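Local structure of extracellular ligand-binding receptor (Desulfohalobium retbaense DSM 5692, 5ERE) at residues 52-57 with 80-85; 64-69 with 86-91; 373-378 with 453-458; 417-422 with 441-446. The protein probably serves as an extracellular sensor, binding ketoleucine in a periplasmic-binding-protein module and cytosine in a PAS-like sensor module, with calcium bound as well. All coordinates share one frame; numbering follows the deposited sequence.

Contact 1: residues 52-57 with 80-85; sequences QAFQDL and PLAAEK
Phe54 reaches from helix 47-60 to Leu81 and Ala82 of helix 72-84. Its ring meets them obliquely: CE2 lies 3.7 Å from Leu81 CB, and CZ lies 3.8 Å from Ala82 CA. The same CE2 carbon touches Lys85 CD at 4.1 Å, where the lysine's aliphatic chain continues the apolar surface. Alanine suits position 82, since its small side chain lets the phenylalanine tip come up to the backbone. An alanine in place of Phe54 would probably open a gap between the helices, leaving Leu81 CB, Ala82 CA and Lys85 CD without their aromatic partner. Toward solvent, Gln55 takes over. Its OE1 comes within 3.4 Å of Lys85 CE, a contact with the methylene and not a hydrogen bond, and its NE2 lies 4.1 Å from Leu81 CD1. A long polar chain fits this border, and so does lysine, whose carbons pack while the amine extends beyond them. Phe54 CG, anti to the backbone N (chi1 174°), starts the ring off toward helix 72-84. No hydrogen bond crosses the contact, and the segment axes, 11.4 Å apart at closest approach, run nearly parallel at 19°. Val51 and Val58 of helix 47-60 add packing against Leu81 and Lys85 respectively, while Ala53, Phe54 and Leu57 settle on Ile7 of strand 3-8, placing helix 47-60 against the parallel sheet.

Contact 2: residues 64-69 with 86-91; sequences LAAVVS and DIFHVA
Val67-Ser69 runs parallel to His89-Ala91 as neighbouring strands: Val67 N donates to Phe88 O (2.8 Å), Val67 O accepts from Val90 N (2.9 Å), and Ser69 N donates to Val90 O (3.0 Å). At the start of the pairing a water bridges the strands, donating to Ala65 O and accepting from Phe88 N. On one face, Ala66 CB meets the edge of the Phe88 ring at CD2, 3.7 Å away; a methyl suits this spot beside so large a neighbour. Val68 and Val90 lie side by side on that face, and beta-branched residues fit the extended backbone well. Leu262 and Leu266 of helix 254-271 pack against this side. The two strands and helix 72-84 between them form a beta-alpha-beta unit, the right-handed crossover that builds the Rossmann-like lobes of periplasmic binding proteins. On the opposite face Ser69 and His89 pack on helix 72-84, and Val67 on Phe54 and Leu57 of helix 47-60, while Ile87 CG2 reaches Val67 CG2 at 3.8 Å. The polar pair here is buried: Ser69 OG and His89 NE2 are hydrogen-bonded at 2.9 Å, either being a possible donor. With chi1 63°, OG sits between the backbone N and the carbonyl carbon, and it meets the imidazole at its edge, near the ring plane. Ser75 bonds the same hydroxyl, and Thr105 OG1 engages His89 ND1, so both ring nitrogens are held and the imidazole's rotation is fixed.

Contact 3: residues 373-378 with 453-458; sequences NENQYA and VSVLTQ. With CYT (6-aminopyrimidin-2(1H)-one), chain C.
Gln458 grips two successive carbonyls of the 373-378 segment, one with its backbone and one with its side chain. Its N donates to Tyr377 O at 2.9 Å, and its NE2 donates to Ala378 O, also at 2.9 Å. The second bond is fairly straight at the hydrogen (162°), yet the donor stands above the carbonyl plane, 38° out of it, while the acceptor lies close to the plane of the glutamine amide. A bend at chi2 (-86°) brings CD round toward Ala378, and glutamine has the length to make this return. The segment it holds is a type I beta turn from Asn375 to Ala378, leading out of helix 362-374 into strand 378-385, where Ala378 and Thr457 form an antiparallel non-hydrogen-bonded pair.

Beneath the turn, Val455 spreads its two methyls: CG1 touches Ala378 CB at 3.7 Å, and CG2 meets Asn375 ND2 at the same distance. Alanine is small enough to sit close to the valine. The asparagine amide is turned to other partners, with ND2 donating to Ser346 OG and Leu371 O.

On strand 449-457 alternate residues face the cytosine pocket of this PAS-like sensor domain. Leu456 CD2 packs 3.8 Å from cytosine N4, and Ser454 OG lies 3.5 Å from its C5 while hydrogen-bonding to Asp437. Glu431, Gln409 and Val430 hydrogen-bond the ligand. Leu456 thus offers the base an apolar surface and Asp437 keeps the Ser454 hydroxyl engaged, so polar recognition of the cytosine probably falls to residues outside this contact.

Contact 4: residues 417-422 with 441-446; sequences ETHQPV and PVFDQD
At the surface of the PAS-like sensor domain, beside its antiparallel sheet, the turn following helix 410-418 packs against the last residues of strand 434-443. His419 leaves the helix with positive phi (45°), and an ST turn supports the exit: Thr418 OG1 accepts from Gln420 N at 3.1 Å. Threonine suits this place because its short hydroxyl can fold back on the backbone, and it also bonds Arg414 O in the helix behind.

Across the contact Pro441 carries most of the packing. Its CG lies 3.5 Å from His419 O, and its CD comes equally close to Pro421 N. The two proline rings cross obliquely, CD to CD at 4.0 Å, a compact apolar meeting of rigid residues that offer no backbone N-H. No hydrogen bond joins the segments here. An alanine in place of Pro441 would probably open a gap beneath the turn, leaving His419 O and the Pro421 ring without the CG and CD carbons that pack on them.

Phe449 of the neighbouring strand stacks with the His419 ring and touches both Pro441 and Phe443, while Leu415 packs on Pro441 from the helix. Phe443 suits its partly exposed position, being long enough to bring CZ across to His419. Its CZ is 4.1 Å from His419 CB, and His419 O lies in the plane of the phenylalanine ring, at its edge, 3.8 Å from CZ.

From the N terminus, helix 47-60, strand 64-70, helix 72-84 and strand 88-92 supply contacts 1 and 2 in turn. Contact 1 closes the loop from 57 to 80 and contact 2 that from 69 to 86; their segments alternate, so the two loops cross, joining the helices and the strands of one layered lobe, with Ala82 packing on His89. Contact 3 opens only after both have closed, about 56 Å from contact 1 between centres, in the sensor domain. It closes a long loop from residue 378 to 453, within which contact 4 closes a shorter one from 422 to 441. Strands 434-443 and 449-457 are sheet neighbours, and Val442 CG2 meets Val453 N at 4.0 Å.

Contact 1: residues 52-57 with 80-85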
loop_
_atom_site.group_PDB
_atom_site.type_symbol
_atom_site.label_atom_id
_atom_site.label_comp_id
_atom_site.label_asym_id
_atom_site.label_seq_id
_atom_site.Cartn_x
_atom_site.Cartn_y
_atom_site.Cartn_z
ATOM N N GLN A 52 -1.616 33.578 9.639
ATOM C CA GLN A 52 -1.104 34.680 10.447
ATOM C C GLN A 52 0.302 34.414 10.992
ATOM O O GLN A 52 1.166 35.283 10.896
ATOM C CB GLN A 52 -2.058 34.971 11.610
ATOM C CG GLN A 52 -1.807 36.296 12.294
ATOM C CD GLN A 52 -2.161 37.471 11.418
ATOM O OE1 GLN A 52 -3.333 37.698 11.121
ATOM N NE2 GLN A 52 -1.148 38.223 10.989
ATOM N N ALA A 53 0.544 33.231 11.562
ATOM C CA ALA A 53 1.909 32.883 12.010
ATOM C C ALA A 53 2.917 32.977 10.864
ATOM O O ALA A 53 3.997 33.548 11.017
ATOM C CB ALA A 53 1.946 31.475 12.632
ATOM N N PHE A 54 2.564 32.426 9.705
ATOM C CA PHE A 54 3.437 32.523 8.542
ATOM C C PHE A 54 3.731 33.982 8.149
ATOM O O PHE A 54 4.902 34.370 8.030
ATOM C CB PHE A 54 2.827 31.782 7.348
ATOM C CG PHE A 54 3.601 31.961 6.070
ATOM C CD1 PHE A 54 4.794 31.285 5.865
ATOM C CD2 PHE A 54 3.140 32.819 5.074
ATOM C CE1 PHE A 54 5.505 31.464 4.687
ATOM C CE2 PHE A 54 3.841 32.997 3.902
ATOM C CZ PHE A 54 5.023 32.323 3.701
ATOM N N GLN A 55 2.681 34.781 7.946
ATOM C CA GLN A 55 2.849 36.174 7.523
ATOM C C GLN A 55 3.699 36.957 8.537
ATOM O O GLN A 55 4.575 37.744 8.154
ATOM C CB GLN A 55 1.483 36.852 7.334
ATOM C CG GLN A 55 0.615 36.290 6.186
ATOM C CD GLN A 55 1.185 36.583 4.798
ATOM O OE1 GLN A 55 2.212 37.255 4.666
ATOM N NE2 GLN A 55 0.511 36.082 3.752
ATOM N N ASP A 56 3.446 36.725 9.822
ATOM C CA ASP A 56 4.201 37.366 10.893
ATOM C C ASP A 56 5.654 36.930 10.840
ATOM O O ASP A 56 6.586 37.734 10.968
ATOM C CB ASP A 56 3.596 37.023 12.265
ATOM C CG ASP A 56 2.257 37.724 12.521
ATOM O OD1 ASP A 56 1.972 38.743 11.856
ATOM O OD2 ASP A 56 1.489 37.265 13.398
ATOM N N LEU A 57 5.842 35.637 10.641
ATOM C CA LEU A 57 7.170 35.085 10.508
ATOM C C LEU A 57 7.942 35.731 9.345
ATOM O O LEU A 57 9.118 36.038 9.481
ATOM C CB LEU A 57 7.056 33.575 10.334
ATOM C CG LEU A 57 8.317 32.780 10.067
ATOM C CD1 LEU A 57 9.275 32.879 11.246
ATOM C CD2 LEU A 57 7.893 31.340 9.787
ATOM N N PRO A 80 0.721 27.719 -1.074
ATOM C CA PRO A 80 0.722 28.737 -2.147
ATOM C C PRO A 80 1.342 30.072 -1.748
ATOM O O PRO A 80 1.851 30.788 -2.603
ATOM C CB PRO A 80 -0.762 28.923 -2.458
ATOM C CG PRO A 80 -1.465 28.487 -1.211
ATOM C CD PRO A 80 -0.642 27.353 -0.667
ATOM N N LEU A 81 1.286 30.399 -0.464
ATOM C CA LEU A 81 1.853 31.635 0.051
ATOM C C LEU A 81 3.375 31.587 0.049
ATOM O O LEU A 81 4.019 32.529 -0.392
ATOM C CB LEU A 81 1.332 31.906 1.468
ATOM C CG LEU A 81 -0.192 31.982 1.554
ATOM C CD1 LEU A 81 -0.689 32.250 2.988
ATOM C CD2 LEU A 81 -0.692 33.061 0.644
ATOM N N ALA A 82 3.946 30.495 0.546
ATOM C CA ALA A 82 5.392 30.339 0.509
ATOM C C ALA A 82 5.877 30.373 -0.930
ATOM O O ALA A 82 6.931 30.938 -1.217
ATOM C CB ALA A 82 5.812 29.045 1.179
ATOM N N ALA A 83 5.111 29.760 -1.829
ATOM C CA ALA A 83 5.497 29.707 -3.233
ATOM C C ALA A 83 5.592 31.119 -3.809
ATOM O O ALA A 83 6.607 31.468 -4.387
ATOM C CB ALA A 83 4.519 28.873 -4.028
ATOM N N GLU A 84 4.542 31.918 -3.613
ATOM C CA GLU A 84 4.474 33.302 -4.097
ATOM C C GLU A 84 5.602 34.176 -3.544
ATOM O O GLU A 84 6.121 35.035 -4.250
ATOM C CB GLU A 84 3.099 33.909 -3.739
ATOM C CG GLU A 84 3.016 35.437 -3.609
ATOM C CD GLU A 84 3.225 36.175 -4.922
ATOM O OE1 GLU A 84 3.439 35.518 -5.963
ATOM O OE2 GLU A 84 3.166 37.423 -4.914
ATOM N N LYS A 85 5.979 33.964 -2.287
ATOM C CA LYS A 85 7.048 34.760 -1.682
ATOM C C LYS A 85 8.416 34.128 -1.894
ATOM O O LYS A 85 9.424 34.634 -1.400
ATOM C CB LYS A 85 6.786 34.950 -0.190
ATOM C CG LYS A 85 5.477 35.662 0.102
ATOM C CD LYS A 85 5.350 36.055 1.566
ATOM C CE LYS A 85 4.051 36.826 1.818
ATOM N NZ LYS A 85 4.083 38.190 1.220
#

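Contact 2: residues 64-69 with 86-91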
loop_
_atom_site.group_PDB
_atom_site.type_symbol
_atom_site.label_atom_id
_atom_site.label_comp_id
_atom_site.label_asym_id
_atom_site.label_seq_id
_atom_site.Cartn_x
_atom_site.Cartn_y
_atom_site.Cartn_z
ATOM N N LEU A 64 15.404 34.379 6.382
ATOM C CA LEU A 64 14.587 33.180 6.457
ATOM C C LEU A 64 14.864 32.160 5.340
ATOM O O LEU A 64 14.429 32.331 4.201
ATOM C CB LEU A 64 13.116 33.593 6.450
ATOM C CG LEU A 64 12.122 32.483 6.736
ATOM C CD1 LEU A 64 12.371 31.922 8.142
ATOM C CD2 LEU A 64 10.700 32.984 6.615
ATOM N N ALA A 65 15.557 31.074 5.695
ATOM C CA ALA A 65 15.939 30.027 4.747
ATOM C C ALA A 65 14.781 29.085 4.373
ATOM O O ALA A 65 14.745 28.541 3.259
ATOM C CB ALA A 65 17.081 29.222 5.326
ATOM N N ALA A 66 13.857 28.874 5.317
ATOM C CA ALA A 66 12.737 27.962 5.127
ATOM C C ALA A 66 11.653 28.128 6.178
ATOM O O ALA A 66 11.879 28.675 7.258
ATOM C CB ALA A 66 13.183 26.535 5.157
ATOM N N VAL A 67 10.492 27.587 5.846
ATOM C CA VAL A 67 9.351 27.513 6.763
ATOM C C VAL A 67 8.880 26.094 6.798
ATOM O O VAL A 67 8.621 25.504 5.765
ATOM C CB VAL A 67 8.185 28.430 6.324
ATOM C CG1 VAL A 67 6.992 28.306 7.308
ATOM C CG2 VAL A 67 8.645 29.818 6.318
ATOM N N VAL A 68 8.795 25.548 8.007
ATOM C CA VAL A 68 8.252 24.236 8.238
ATOM C C VAL A 68 6.884 24.422 8.905
ATOM O O VAL A 68 6.757 25.228 9.823
ATOM C CB VAL A 68 9.196 23.411 9.133
ATOM C CG1 VAL A 68 8.684 22.018 9.314
ATOM C CG2 VAL A 68 10.610 23.385 8.460
ATOM N N SER A 69 5.879 23.711 8.427
ATOM C CA SER A 69 4.573 23.740 9.075
ATOM C C SER A 69 4.086 22.357 9.397
ATOM O O SER A 69 4.180 21.465 8.573
ATOM C CB SER A 69 3.557 24.455 8.184
ATOM O OG SER A 69 3.387 23.759 6.970
ATOM N N ASP A 86 8.428 33.022 -2.628
ATOM C CA ASP A 86 9.634 32.244 -2.902
ATOM C C ASP A 86 10.431 31.901 -1.638
ATOM O O ASP A 86 11.625 32.199 -1.520
ATOM C CB ASP A 86 10.509 32.993 -3.908
ATOM C CG ASP A 86 11.291 32.049 -4.810
ATOM O OD1 ASP A 86 10.764 30.954 -5.154
ATOM O OD2 ASP A 86 12.434 32.405 -5.173
ATOM N N ILE A 87 9.733 31.267 -0.698
ATOM C CA ILE A 87 10.321 30.729 0.521
ATOM C C ILE A 87 10.211 29.209 0.522
ATOM O O ILE A 87 9.134 28.654 0.288
ATOM C CB ILE A 87 9.621 31.251 1.786
ATOM C CG1 ILE A 87 9.508 32.775 1.771
ATOM C CG2 ILE A 87 10.363 30.770 3.031
ATOM C CD1 ILE A 87 10.838 33.498 1.871
ATOM N N PHE A 88 11.318 28.535 0.798
ATOM C CA PHE A 88 11.297 27.103 0.806
ATOM C C PHE A 88 10.361 26.598 1.947
ATOM O O PHE A 88 10.298 27.167 3.052
ATOM C CB PHE A 88 12.707 26.538 0.953
ATOM C CG PHE A 88 12.745 25.048 1.008
ATOM C CD1 PHE A 88 12.351 24.292 -0.082
ATOM C CD2 PHE A 88 13.137 24.398 2.162
ATOM C CE1 PHE A 88 12.357 22.908 -0.022
ATOM C CE2 PHE A 88 13.144 23.009 2.234
ATOM C CZ PHE A 88 12.765 22.272 1.138
ATOM N N HIS A 89 9.598 25.578 1.621
ATOM C CA HIS A 89 8.530 25.117 2.497
ATOM C C HIS A 89 8.613 23.623 2.691
ATOM O O HIS A 89 8.727 22.867 1.729
ATOM C CB HIS A 89 7.151 25.510 1.926
ATOM C CG HIS A 89 6.006 25.096 2.802
ATOM N ND1 HIS A 89 4.838 24.564 2.289
ATOM C CD2 HIS A 89 5.848 25.125 4.149
ATOM C CE1 HIS A 89 4.016 24.267 3.286
ATOM N NE2 HIS A 89 4.597 24.607 4.422
ATOM N N VAL A 90 8.559 23.200 3.949
ATOM C CA VAL A 90 8.502 21.790 4.279
ATOM C C VAL A 90 7.211 21.514 5.084
ATOM O O VAL A 90 6.884 22.247 5.996
ATOM C CB VAL A 90 9.710 21.315 5.104
ATOM C CG1 VAL A 90 9.594 19.839 5.357
ATOM C CG2 VAL A 90 11.013 21.629 4.339
ATOM N N ALA A 91 6.481 20.480 4.703
ATOM C CA ALA A 91 5.277 20.061 5.448
ATOM C C ALA A 91 5.576 18.778 6.199
ATOM O O ALA A 91 6.017 17.780 5.609
ATOM C CB ALA A 91 4.136 19.868 4.523
HETATM O O HOH W 1 13.877 29.716 1.069
#

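Contact 3: residues 373-378 with 453-458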
loop_
_atom_site.group_PDB
_atom_site.type_symbol
_atom_site.label_atom_id
_atom_site.label_comp_id
_atom_site.label_asym_id
_atom_site.label_seq_id
_atom_site.Cartn_x
_atom_site.Cartn_y
_atom_site.Cartn_z
ATOM N N ASN A 373 -10.985 -11.131 -25.283
ATOM C CA ASN A 373 -11.589 -9.995 -24.592
ATOM C C ASN A 373 -12.077 -10.365 -23.177
ATOM O O ASN A 373 -12.103 -9.516 -22.291
ATOM C CB ASN A 373 -12.778 -9.432 -25.394
ATOM C CG ASN A 373 -12.365 -8.492 -26.495
ATOM O OD1 ASN A 373 -11.177 -8.291 -26.765
ATOM N ND2 ASN A 373 -13.350 -7.926 -27.169
ATOM N N GLU A 374 -12.473 -11.624 -23.000
ATOM C CA GLU A 374 -12.937 -12.155 -21.705
ATOM C C GLU A 374 -11.796 -12.400 -20.722
ATOM O O GLU A 374 -12.023 -12.641 -19.540
ATOM C CB GLU A 374 -13.696 -13.470 -21.917
ATOM C CG GLU A 374 -15.153 -13.221 -22.452
ATOM C CD GLU A 374 -15.884 -14.494 -22.878
ATOM O OE1 GLU A 374 -15.229 -15.517 -23.210
ATOM O OE2 GLU A 374 -17.132 -14.464 -22.880
ATOM N N ASN A 375 -10.567 -12.331 -21.211
ATOM C CA ASN A 375 -9.398 -12.646 -20.369
ATOM C C ASN A 375 -8.413 -11.496 -20.323
ATOM O O ASN A 375 -7.522 -11.366 -21.158
ATOM C CB ASN A 375 -8.753 -13.936 -20.871
ATOM C CG ASN A 375 -9.535 -15.162 -20.423
ATOM O OD1 ASN A 375 -9.519 -15.484 -19.248
ATOM N ND2 ASN A 375 -10.281 -15.799 -21.333
ATOM N N GLN A 376 -8.562 -10.654 -19.319
ATOM C CA GLN A 376 -7.743 -9.476 -19.295
ATOM C C GLN A 376 -6.264 -9.805 -19.045
ATOM O O GLN A 376 -5.440 -8.973 -19.346
ATOM C CB GLN A 376 -8.256 -8.483 -18.254
ATOM C CG GLN A 376 -7.779 -8.696 -16.864
ATOM C CD GLN A 376 -8.429 -7.732 -15.882
ATOM O OE1 GLN A 376 -9.514 -7.990 -15.365
ATOM N NE2 GLN A 376 -7.768 -6.615 -15.635
ATOM N N TYR A 377 -5.940 -10.997 -18.529
ATOM C CA TYR A 377 -4.522 -11.399 -18.303
ATOM C C TYR A 377 -3.962 -12.274 -19.412
ATOM O O TYR A 377 -2.863 -12.827 -19.284
ATOM C CB TYR A 377 -4.365 -12.125 -16.939
ATOM C CG TYR A 377 -4.657 -11.186 -15.805
ATOM C CD1 TYR A 377 -3.745 -10.185 -15.454
ATOM C CD2 TYR A 377 -5.892 -11.224 -15.151
ATOM C CE1 TYR A 377 -4.020 -9.288 -14.435
ATOM C CE2 TYR A 377 -6.178 -10.339 -14.123
ATOM C CZ TYR A 377 -5.245 -9.386 -13.763
ATOM O OH TYR A 377 -5.558 -8.513 -12.756
ATOM N N ALA A 378 -4.699 -12.367 -20.523
ATOM C CA ALA A 378 -4.228 -13.089 -21.708
ATOM C C ALA A 378 -3.244 -12.275 -22.530
ATOM O O ALA A 378 -3.350 -11.070 -22.657
ATOM C CB ALA A 378 -5.405 -13.498 -22.591
ATOM N N VAL A 453 -8.269 -25.721 -27.064
ATOM C CA VAL A 453 -8.312 -24.280 -27.070
ATOM C C VAL A 453 -7.580 -23.772 -25.843
ATOM O O VAL A 453 -7.686 -24.348 -24.742
ATOM C CB VAL A 453 -9.788 -23.767 -27.149
ATOM C CG1 VAL A 453 -10.618 -24.259 -25.971
ATOM C CG2 VAL A 453 -9.845 -22.252 -27.241
ATOM N N SER A 454 -6.804 -22.708 -26.061
ATOM C CA SER A 454 -5.813 -22.173 -25.100
ATOM C C SER A 454 -5.936 -20.677 -24.756
ATOM O O SER A 454 -6.297 -19.857 -25.609
ATOM C CB SER A 454 -4.419 -22.416 -25.665
ATOM O OG SER A 454 -3.435 -21.559 -25.096
ATOM N N VAL A 455 -5.681 -20.335 -23.493
ATOM C CA VAL A 455 -5.330 -18.963 -23.105
ATOM C C VAL A 455 -3.910 -19.018 -22.596
ATOM O O VAL A 455 -3.634 -19.766 -21.678
ATOM C CB VAL A 455 -6.235 -18.359 -22.003
ATOM C CG1 VAL A 455 -5.700 -17.008 -21.525
ATOM C CG2 VAL A 455 -7.661 -18.154 -22.533
ATOM N N LEU A 456 -3.038 -18.234 -23.225
ATOM C CA LEU A 456 -1.686 -18.016 -22.755
ATOM C C LEU A 456 -1.640 -16.701 -21.960
ATOM O O LEU A 456 -2.057 -15.646 -22.443
ATOM C CB LEU A 456 -0.718 -17.992 -23.957
ATOM C CG LEU A 456 0.675 -17.435 -23.700
ATOM C CD1 LEU A 456 1.434 -18.295 -22.722
ATOM C CD2 LEU A 456 1.466 -17.307 -25.031
ATOM N N THR A 457 -1.143 -16.749 -20.730
ATOM C CA THR A 457 -1.125 -15.545 -19.885
ATOM C C THR A 457 0.046 -14.604 -20.274
ATOM O O THR A 457 0.990 -15.024 -20.904
ATOM C CB THR A 457 -1.026 -15.898 -18.385
ATOM O OG1 THR A 457 0.132 -16.699 -18.180
ATOM C CG2 THR A 457 -2.247 -16.672 -17.913
ATOM N N GLN A 458 -0.069 -13.337 -19.897
ATOM C CA GLN A 458 0.950 -12.304 -20.092
ATOM C C GLN A 458 2.271 -12.686 -19.434
ATOM O O GLN A 458 2.232 -13.422 -18.471
ATOM C CB GLN A 458 0.475 -10.998 -19.470
ATOM C CG GLN A 458 -0.699 -10.306 -20.181
ATOM C CD GLN A 458 -0.249 -9.404 -21.328
ATOM O OE1 GLN A 458 0.842 -8.830 -21.286
ATOM N NE2 GLN A 458 -1.098 -9.263 -22.354
HETATM N N3 CYT C . 1.794 -20.788 -27.263
HETATM C C4 CYT C . 0.475 -20.785 -27.079
HETATM N N1 CYT C . 1.901 -23.000 -26.386
HETATM C C2 CYT C . 2.542 -21.879 -26.928
HETATM O O2 CYT C . 3.787 -21.888 -27.060
HETATM N N4 CYT C . -0.212 -19.667 -27.448
HETATM C C5 CYT C . -0.206 -21.924 -26.525
HETATM C C6 CYT C . 0.534 -22.997 -26.196
#

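Contact 4: residues 417-422 with 441-446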
loop_
_atom_site.group_PDB
_atom_site.type_symbol
_atom_site.label_atom_id
_atom_site.label_comp_id
_atom_site.label_asym_id
_atom_site.label_seq_id
_atom_site.Cartn_x
_atom_site.Cartn_y
_atom_site.Cartn_z
ATOM N N GLU A 417 -2.856 -37.100 -23.790
ATOM C CA GLU A 417 -2.930 -38.377 -23.097
ATOM C C GLU A 417 -4.106 -38.500 -22.124
ATOM O O GLU A 417 -4.403 -39.606 -21.696
ATOM C CB GLU A 417 -1.621 -38.614 -22.345
ATOM C CG GLU A 417 -0.422 -38.853 -23.238
ATOM C CD GLU A 417 -0.627 -40.032 -24.166
ATOM O OE1 GLU A 417 -0.927 -41.131 -23.658
ATOM O OE2 GLU A 417 -0.502 -39.859 -25.400
ATOM N N THR A 418 -4.767 -37.388 -21.775
ATOM C CA THR A 418 -5.878 -37.426 -20.805
ATOM C C THR A 418 -7.207 -36.997 -21.431
ATOM O O THR A 418 -8.276 -37.365 -20.961
ATOM C CB THR A 418 -5.590 -36.521 -19.545
ATOM O OG1 THR A 418 -5.462 -35.136 -19.925
ATOM C CG2 THR A 418 -4.307 -36.987 -18.806
ATOM N N HIS A 419 -7.121 -36.240 -22.512
ATOM C CA HIS A 419 -8.259 -35.511 -23.080
ATOM C C HIS A 419 -9.034 -34.805 -21.960
ATOM O O HIS A 419 -10.264 -34.783 -21.939
ATOM C CB HIS A 419 -9.169 -36.445 -23.896
ATOM C CG HIS A 419 -8.537 -36.975 -25.156
ATOM N ND1 HIS A 419 -9.199 -37.830 -26.015
ATOM C CD2 HIS A 419 -7.310 -36.782 -25.696
ATOM C CE1 HIS A 419 -8.409 -38.131 -27.033
ATOM N NE2 HIS A 419 -7.255 -37.513 -26.860
ATOM N N GLN A 420 -8.278 -34.256 -21.012
ATOM C CA GLN A 420 -8.811 -33.379 -19.990
ATOM C C GLN A 420 -8.031 -32.078 -19.939
ATOM O O GLN A 420 -6.882 -32.042 -20.357
ATOM C CB GLN A 420 -8.766 -34.082 -18.630
ATOM C CG GLN A 420 -9.860 -35.125 -18.489
ATOM C CD GLN A 420 -9.667 -35.980 -17.277
ATOM O OE1 GLN A 420 -8.537 -36.284 -16.886
ATOM N NE2 GLN A 420 -10.765 -36.355 -16.654
ATOM N N PRO A 421 -8.645 -31.018 -19.379
ATOM C CA PRO A 421 -7.998 -29.707 -19.292
ATOM C C PRO A 421 -6.657 -29.764 -18.587
ATOM O O PRO A 421 -6.452 -30.603 -17.724
ATOM C CB PRO A 421 -8.964 -28.874 -18.462
ATOM C CG PRO A 421 -10.265 -29.604 -18.500
ATOM C CD PRO A 421 -9.941 -31.047 -18.677
ATOM N N VAL A 422 -5.780 -28.840 -18.929
ATOM C CA VAL A 422 -4.467 -28.737 -18.278
ATOM C C VAL A 422 -4.116 -27.271 -18.013
ATOM O O VAL A 422 -4.625 -26.342 -18.682
ATOM C CB VAL A 422 -3.372 -29.400 -19.131
ATOM C CG1 VAL A 422 -3.627 -30.902 -19.272
ATOM C CG2 VAL A 422 -3.273 -28.748 -20.540
ATOM N N PRO A 441 -9.671 -29.386 -23.808
ATOM C CA PRO A 441 -9.903 -30.172 -25.016
ATOM C C PRO A 441 -11.219 -29.812 -25.675
ATOM O O PRO A 441 -12.175 -29.364 -25.019
ATOM C CB PRO A 441 -9.938 -31.614 -24.500
ATOM C CG PRO A 441 -10.460 -31.488 -23.103
ATOM C CD PRO A 441 -9.905 -30.185 -22.582
ATOM N N VAL A 442 -11.244 -30.036 -26.974
ATOM C CA VAL A 442 -12.427 -29.819 -27.786
ATOM C C VAL A 442 -12.891 -31.096 -28.453
ATOM O O VAL A 442 -12.101 -31.806 -29.057
ATOM C CB VAL A 442 -12.176 -28.771 -28.885
ATOM C CG1 VAL A 442 -13.443 -28.568 -29.720
ATOM C CG2 VAL A 442 -11.683 -27.461 -28.277
ATOM N N PHE A 443 -14.203 -31.339 -28.403
ATOM C CA PHE A 443 -14.793 -32.523 -29.021
ATOM C C PHE A 443 -15.883 -32.118 -30.014
ATOM O O PHE A 443 -16.669 -31.205 -29.736
ATOM C CB PHE A 443 -15.378 -33.467 -27.954
ATOM C CG PHE A 443 -14.420 -33.791 -26.838
ATOM C CD1 PHE A 443 -14.299 -32.949 -25.750
ATOM C CD2 PHE A 443 -13.632 -34.922 -26.894
ATOM C CE1 PHE A 443 -13.401 -33.236 -24.741
ATOM C CE2 PHE A 443 -12.755 -35.215 -25.896
ATOM C CZ PHE A 443 -12.639 -34.371 -24.814
ATOM N N ASP A 444 -15.946 -32.797 -31.159
ATOM C CA ASP A 444 -16.982 -32.485 -32.163
ATOM C C ASP A 444 -18.363 -32.945 -31.685
ATOM O O ASP A 444 -18.517 -33.439 -30.556
ATOM C CB ASP A 444 -16.645 -33.119 -33.522
ATOM C CG ASP A 444 -16.565 -34.652 -33.477
ATOM O OD1 ASP A 444 -17.269 -35.313 -32.675
ATOM O OD2 ASP A 444 -15.785 -35.209 -34.271
ATOM N N GLN A 445 -19.357 -32.796 -32.553
ATOM C CA GLN A 445 -20.746 -33.105 -32.218
ATOM C C GLN A 445 -20.941 -34.582 -31.829
ATOM O O GLN A 445 -21.807 -34.909 -31.012
ATOM C CB GLN A 445 -21.652 -32.730 -33.401
ATOM N N ASP A 446 -20.113 -35.462 -32.381
ATOM C CA ASP A 446 -20.217 -36.896 -32.112
ATOM C C ASP A 446 -19.319 -37.395 -30.973
ATOM O O ASP A 446 -19.224 -38.603 -30.743
ATOM C CB ASP A 446 -19.887 -37.678 -33.382
ATOM C CG ASP A 446 -20.849 -37.378 -34.513
ATOM O OD1 ASP A 446 -22.061 -37.209 -34.245
ATOM O OD2 ASP A 446 -20.388 -37.301 -35.671
#